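PDB 5ULB: putative sugar ABC transporter, which probably binds methylthioribose-like sugars in the periplasm and delivers them to an ABC transporter for uptake, its pocket here holding a selenium analogue. Local coordinates for residues G141-I146 and K205-W210; E231-S236 and P253-V258. One frame throughout, in Å; residues are numbered along the deposited sequence.

In the fold
Contact 1 forms first along the chain. Strand 143-148 leads through helix 154-169, strand 173-179 and helix 186-200 to strand 208-211, which lies beside the first strand and closes a loop; 58 residues separate 141-146 from 205-210. The chain continues by helix 214-226 into strand 233-237. After helix 241-248, contact 2 closes a much shorter loop onto strand 254-259, as a beta-alpha-beta unit. The two loops follow in series, neither nested nor crossed. Strands 208-211 and 233-237 are themselves neighbours, bonded backbone to backbone, so the four segments lie on four adjacent parallel strands of one sheet. Pocket residues T212, W213 and D238 follow the ends of the middle two.

Contact 1. Residues G141-I146 and K205-W210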
loop_
_atom_site.group_PDB
_atom_site.type_symbol
_atom_site.label_atom_id
_atom_site.label_comp_id
_atom_site.label_asym_id
_atom_site.label_seq_id
_atom_site.Cartn_x
_atom_site.Cartn_y
_atom_site.Cartn_z
ATOM N N GLY A 141 13.337 3.551 24.557
ATOM C CA GLY A 141 12.430 4.634 24.840
ATOM C C GLY A 141 13.066 5.995 24.834
ATOM O O GLY A 141 12.398 6.966 25.199
ATOM N N LYS A 142 14.303 6.124 24.329
ATOM C CA LYS A 142 14.982 7.440 24.342
ATOM C C LYS A 142 15.634 7.633 22.955
ATOM O O LYS A 142 16.645 7.004 22.630
ATOM C CB LYS A 142 16.092 7.481 25.406
ATOM C CG LYS A 142 16.771 8.888 25.403
ATOM C CD LYS A 142 17.806 8.894 26.550
ATOM C CE LYS A 142 17.984 10.231 27.236
ATOM N NZ LYS A 142 18.640 11.020 26.184
ATOM N N ALA A 143 15.068 8.571 22.199
ATOM C CA ALA A 143 15.601 8.820 20.842
ATOM C C ALA A 143 15.083 10.138 20.364
ATOM O O ALA A 143 13.888 10.492 20.561
ATOM C CB ALA A 143 15.124 7.696 19.921
ATOM N N ASN A 144 15.963 10.826 19.635
ATOM C CA ASN A 144 15.550 12.011 18.799
ATOM C C ASN A 144 15.263 11.499 17.395
ATOM O O ASN A 144 16.172 10.884 16.815
ATOM C CB ASN A 144 16.685 13.028 18.813
ATOM C CG ASN A 144 16.893 13.597 20.196
ATOM O OD1 ASN A 144 15.893 13.987 20.841
ATOM N ND2 ASN A 144 18.157 13.606 20.675
ATOM N N ILE A 145 14.072 11.736 16.872
ATOM C CA ILE A 145 13.640 11.125 15.588
ATOM C C ILE A 145 13.202 12.177 14.613
ATOM O O ILE A 145 12.740 13.266 14.978
ATOM C CB ILE A 145 12.601 10.050 15.801
ATOM C CG1 ILE A 145 11.254 10.582 16.214
ATOM C CG2 ILE A 145 13.130 9.022 16.838
ATOM C CD1 ILE A 145 10.171 9.585 16.174
ATOM N N ILE A 146 13.230 11.733 13.337
ATOM C CA ILE A 146 12.479 12.423 12.278
ATOM C C ILE A 146 11.362 11.454 11.852
ATOM O O ILE A 146 11.625 10.284 11.699
ATOM C CB ILE A 146 13.421 12.736 11.040
ATOM C CG1 ILE A 146 14.696 13.443 11.467
ATOM C CG2 ILE A 146 12.660 13.505 10.013
ATOM C CD1 ILE A 146 14.520 14.665 12.209
ATOM N N LYS A 205 22.793 14.255 16.980
ATOM C CA LYS A 205 21.563 14.920 17.330
ATOM C C LYS A 205 20.313 14.231 16.817
ATOM O O LYS A 205 19.183 14.613 17.220
ATOM C CB LYS A 205 21.573 16.367 16.880
ATOM C CG LYS A 205 22.654 17.215 17.372
ATOM C CD LYS A 205 22.533 17.458 18.813
ATOM C CE LYS A 205 23.714 18.377 19.291
ATOM N NZ LYS A 205 23.601 18.615 20.717
ATOM N N ILE A 206 20.470 13.219 15.957
ATOM C CA ILE A 206 19.342 12.410 15.454
ATOM C C ILE A 206 19.755 10.942 15.705
ATOM O O ILE A 206 20.832 10.518 15.333
ATOM C CB ILE A 206 19.076 12.606 13.909
ATOM C CG1 ILE A 206 18.774 14.036 13.618
ATOM C CG2 ILE A 206 17.979 11.687 13.481
ATOM C CD1 ILE A 206 18.838 14.324 12.105
ATOM N N ASP A 207 18.807 10.197 16.272
ATOM C CA ASP A 207 19.026 8.757 16.464
ATOM C C ASP A 207 18.397 7.854 15.420
ATOM O O ASP A 207 18.981 6.818 15.036
ATOM C CB ASP A 207 18.481 8.362 17.860
ATOM C CG ASP A 207 19.201 9.105 18.975
ATOM O OD1 ASP A 207 20.425 8.964 18.986
ATOM O OD2 ASP A 207 18.561 9.903 19.712
ATOM N N ALA A 208 17.168 8.221 14.944
ATOM C CA ALA A 208 16.453 7.334 14.097
ATOM C C ALA A 208 15.467 8.126 13.253
ATOM O O ALA A 208 15.076 9.233 13.601
ATOM C CB ALA A 208 15.755 6.222 14.929
ATOM N N ILE A 209 15.002 7.446 12.182
ATOM C CA ILE A 209 13.961 7.965 11.304
ATOM C C ILE A 209 12.868 6.918 11.142
ATOM O O ILE A 209 13.185 5.754 10.862
ATOM C CB ILE A 209 14.561 8.427 9.941
ATOM C CG1 ILE A 209 15.592 9.488 10.152
ATOM C CG2 ILE A 209 13.477 8.799 8.965
ATOM C CD1 ILE A 209 16.331 9.907 8.892
ATOM N N TRP A 210 11.622 7.357 11.303
ATOM C CA TRP A 210 10.475 6.468 11.038
ATOM C C TRP A 210 9.819 6.894 9.752
ATOM O O TRP A 210 9.282 8.002 9.660
ATOM C CB TRP A 210 9.484 6.538 12.170
ATOM C CG TRP A 210 8.262 5.661 12.027
ATOM C CD1 TRP A 210 8.275 4.337 11.657
ATOM C CD2 TRP A 210 6.909 6.050 12.126
ATOM N NE1 TRP A 210 6.996 3.871 11.594
ATOM C CE2 TRP A 210 6.156 4.903 11.869
ATOM C CE3 TRP A 210 6.243 7.216 12.450
ATOM C CZ2 TRP A 210 4.741 4.900 11.914
ATOM C CZ3 TRP A 210 4.914 7.215 12.498
ATOM C CH2 TRP A 210 4.168 6.059 12.212
HETATM O O HOH W 1 20.307 12.186 19.309
#
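Two hydrogen bonds grip D207 OD2: the backbone N of N144, at 2.8 Å and almost straight (174° at the hydrogen), and a water that donates to it. The backbone N-H uses the carboxylate's anti lone pair. This bond sits at the entrance to a parallel strand pair in the alpha/beta sheet of a periplasmic binding protein lobe. With CG anti to its own carbonyl carbon, beside its backbone N (chi1 -61°), D207 brings OD2 against A143 CA and onto the N-H of N144. The same water accepts from N144 ND2 at 2.9 Å and so bridges the side-chain amide of N144 and the carboxylate, whose planes lie only 17° apart.

The return grip comes from N144 O, which takes D207 N at 2.8 Å in its carbonyl plane and A208 N weakly at 3.4 Å, just before the regular pairing starts. From there I145 pairs with A208 and I146 with I209. I146 N bonds to A208 O at 3.1 Å, and W210 N to I146 O nearly along the C=O axis.

I145 and A208 face helix 124-138, where L135 meets both. On the other face I146 packs against I209, and I146 CG1 also meets I206 CG2; all three isoleucines hold CG1 beside the backbone N. The W210 indole leads away from strand 143-148, its NE1 hydrogen-bonded to S131 OG and its rings met by those of Y163 and F132. Between the two isoleucines of the last pair, I146 CB rests 4.0 Å from I209 CG1.

Contact 2. Residues E231-S236 and P253-V258; sequences EIKLYS and PWKVSV
Y235 and K255 share a first torsion, CG anti to the carbonyl carbon (chi1 -63° for Y235), and their side chains run alongside one another in the same direction. K255 CB thereby lies over one face of the phenol ring, offset toward its rim. V256 holds CG1 in the crowded position between its backbone N and carbonyl carbon, which sets this methyl 3.6 Å from Y235 CD2, the two side chains crossing at about a right angle. On the opposite face of the sheet W254 has CG anti to the backbone N (chi1 -169°), so that its indole reaches forward along the strands, and CZ2 comes to 3.8 Å from S236 CB. W254 NE1 donates to S257 OG at 3.0 Å, somewhat out of the ring plane, and this helps to set the turn of the indole.

The strands form a parallel beta-alpha-beta crossover whose helix, 241-248, touches W254 and S257. L234 N to P253 O, K255 N to L234 O, S236 N to V256 O and V258 N to S236 O are hydrogen bonds of 2.9 Å each. L234 N and S236 N lie above the carbonyl planes of P253 and V256; the other two donors lie in plane. L234 pairs with W254 and S236 with S257, so that the single residue Y235 faces two, K255 and V256, a beta bulge.

L234 CD1 touches both P253 CG and W254 CE3. S236 OG hydrogen-bonds T217 OG1, Y235 OH bonds D138 OD2, and S257 OG also bonds D238 O, the backbone oxygen of a sugar-pocket residue. At the strand entrance the bent lysines cross obliquely, K233 NZ held by a hydrogen bond to T230 O and lying 4.7 Å from K255 NZ.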
loop_
_atom_site.group_PDB
_atom_site.type_symbol
_atom_site.label_atom_id
_atom_site.label_comp_id
_atom_site.label_asym_id
_atom_site.label_seq_id
_atom_site.Cartn_x
_atom_site.Cartn_y
_atom_site.Cartn_z
ATOM N N GLU A 231 24.887 6.413 10.733
ATOM C CA GLU A 231 24.669 6.072 12.139
ATOM C C GLU A 231 23.188 6.166 12.523
ATOM O O GLU A 231 22.822 5.583 13.531
ATOM C CB GLU A 231 25.515 6.983 13.059
ATOM C CG GLU A 231 25.036 8.421 13.289
ATOM C CD GLU A 231 25.149 9.429 12.125
ATOM O OE1 GLU A 231 25.845 9.117 11.131
ATOM O OE2 GLU A 231 24.472 10.481 12.245
ATOM N N ILE A 232 22.406 6.930 11.772
ATOM C CA ILE A 232 20.943 7.033 11.989
ATOM C C ILE A 232 20.310 5.829 11.473
ATOM O O ILE A 232 20.480 5.432 10.343
ATOM C CB ILE A 232 20.429 8.322 11.281
ATOM C CG1 ILE A 232 21.114 9.554 11.819
ATOM C CG2 ILE A 232 18.931 8.368 11.350
ATOM C CD1 ILE A 232 20.795 10.836 11.017
ATOM N N LYS A 233 19.418 5.197 12.287
ATOM C CA LYS A 233 18.729 3.987 11.898
ATOM C C LYS A 233 17.337 4.243 11.325
ATOM O O LYS A 233 16.639 5.125 11.808
ATOM C CB LYS A 233 18.678 3.028 13.107
ATOM C CG LYS A 233 20.088 2.624 13.579
ATOM C CD LYS A 233 21.084 2.251 12.436
ATOM C CE LYS A 233 22.508 1.944 12.921
ATOM N NZ LYS A 233 23.603 2.031 11.836
ATOM N N LEU A 234 16.979 3.471 10.309
ATOM C CA LEU A 234 15.729 3.638 9.610
ATOM C C LEU A 234 14.725 2.484 9.885
ATOM O O LEU A 234 15.137 1.311 9.833
ATOM C CB LEU A 234 15.843 3.644 8.067
ATOM C CG LEU A 234 16.627 4.644 7.410
ATOM C CD1 LEU A 234 16.827 4.344 5.915
ATOM C CD2 LEU A 234 15.934 5.998 7.595
ATOM N N TYR A 235 13.481 2.852 10.144
ATOM C CA TYR A 235 12.397 1.897 10.427
ATOM C C TYR A 235 11.274 2.289 9.503
ATOM O O TYR A 235 10.803 3.407 9.550
ATOM C CB TYR A 235 11.992 2.061 11.896
ATOM C CG TYR A 235 13.096 1.731 12.877
ATOM C CD1 TYR A 235 14.096 2.634 13.136
ATOM C CD2 TYR A 235 13.206 0.476 13.463
ATOM C CE1 TYR A 235 15.154 2.308 13.976
ATOM C CE2 TYR A 235 14.244 0.140 14.285
ATOM C CZ TYR A 235 15.192 1.076 14.550
ATOM O OH TYR A 235 16.266 0.762 15.337
ATOM N N SER A 236 10.803 1.316 8.678
ATOM C CA SER A 236 9.812 1.621 7.650
ATOM C C SER A 236 8.599 0.745 7.679
ATOM O O SER A 236 8.610 -0.415 8.070
ATOM C CB SER A 236 10.545 1.489 6.257
ATOM O OG SER A 236 9.829 2.134 5.202
ATOM N N PRO A 253 21.609 1.411 6.964
ATOM C CA PRO A 253 20.876 1.714 8.195
ATOM C C PRO A 253 19.415 1.239 8.169
ATOM O O PRO A 253 18.684 1.540 9.082
ATOM C CB PRO A 253 20.909 3.212 8.259
ATOM C CG PRO A 253 20.991 3.661 6.938
ATOM C CD PRO A 253 21.723 2.637 6.173
ATOM N N TRP A 254 18.986 0.505 7.144
ATOM C CA TRP A 254 17.553 0.163 6.989
ATOM C C TRP A 254 17.255 -1.118 7.791
ATOM O O TRP A 254 17.503 -2.216 7.325
ATOM C CB TRP A 254 17.226 -0.027 5.495
ATOM C CG TRP A 254 15.741 -0.120 5.181
ATOM C CD1 TRP A 254 14.734 -0.796 5.857
ATOM C CD2 TRP A 254 15.040 0.535 4.128
ATOM N NE1 TRP A 254 13.554 -0.613 5.256
ATOM C CE2 TRP A 254 13.693 0.198 4.197
ATOM C CE3 TRP A 254 15.456 1.382 3.068
ATOM C CZ2 TRP A 254 12.741 0.680 3.293
ATOM C CZ3 TRP A 254 14.523 1.892 2.227
ATOM C CH2 TRP A 254 13.215 1.522 2.345
ATOM N N LYS A 255 16.746 -0.945 9.011
ATOM C CA LYS A 255 16.646 -2.020 9.979
ATOM C C LYS A 255 15.420 -2.922 9.847
ATOM O O LYS A 255 15.532 -4.114 10.144
ATOM C CB LYS A 255 16.652 -1.437 11.401
ATOM C CG LYS A 255 17.788 -0.695 11.818
ATOM C CD LYS A 255 19.078 -1.299 11.388
ATOM C CE LYS A 255 19.463 -2.213 12.395
ATOM N NZ LYS A 255 20.654 -1.477 13.030
ATOM N N VAL A 256 14.301 -2.367 9.415
ATOM C CA VAL A 256 13.065 -3.150 9.384
ATOM C C VAL A 256 12.137 -2.512 8.381
ATOM O O VAL A 256 12.097 -1.286 8.240
ATOM C CB VAL A 256 12.419 -3.285 10.684
ATOM C CG1 VAL A 256 11.788 -2.020 11.238
ATOM C CG2 VAL A 256 11.325 -4.362 10.767
ATOM N N SER A 257 11.327 -3.381 7.745
ATOM C CA SER A 257 10.169 -2.962 6.966
ATOM C C SER A 257 9.015 -3.820 7.496
ATOM O O SER A 257 9.131 -5.056 7.546
ATOM C CB SER A 257 10.282 -3.233 5.481
ATOM O OG SER A 257 11.021 -2.176 4.824
ATOM N N VAL A 258 7.879 -3.208 7.761
ATOM C CA VAL A 258 6.664 -3.900 8.164
ATOM C C VAL A 258 5.671 -3.698 6.994
ATOM O O VAL A 258 5.429 -2.527 6.669
ATOM C CB VAL A 258 6.126 -3.380 9.501
ATOM C CG1 VAL A 258 4.928 -4.212 9.886
ATOM C CG2 VAL A 258 7.191 -3.479 10.570
#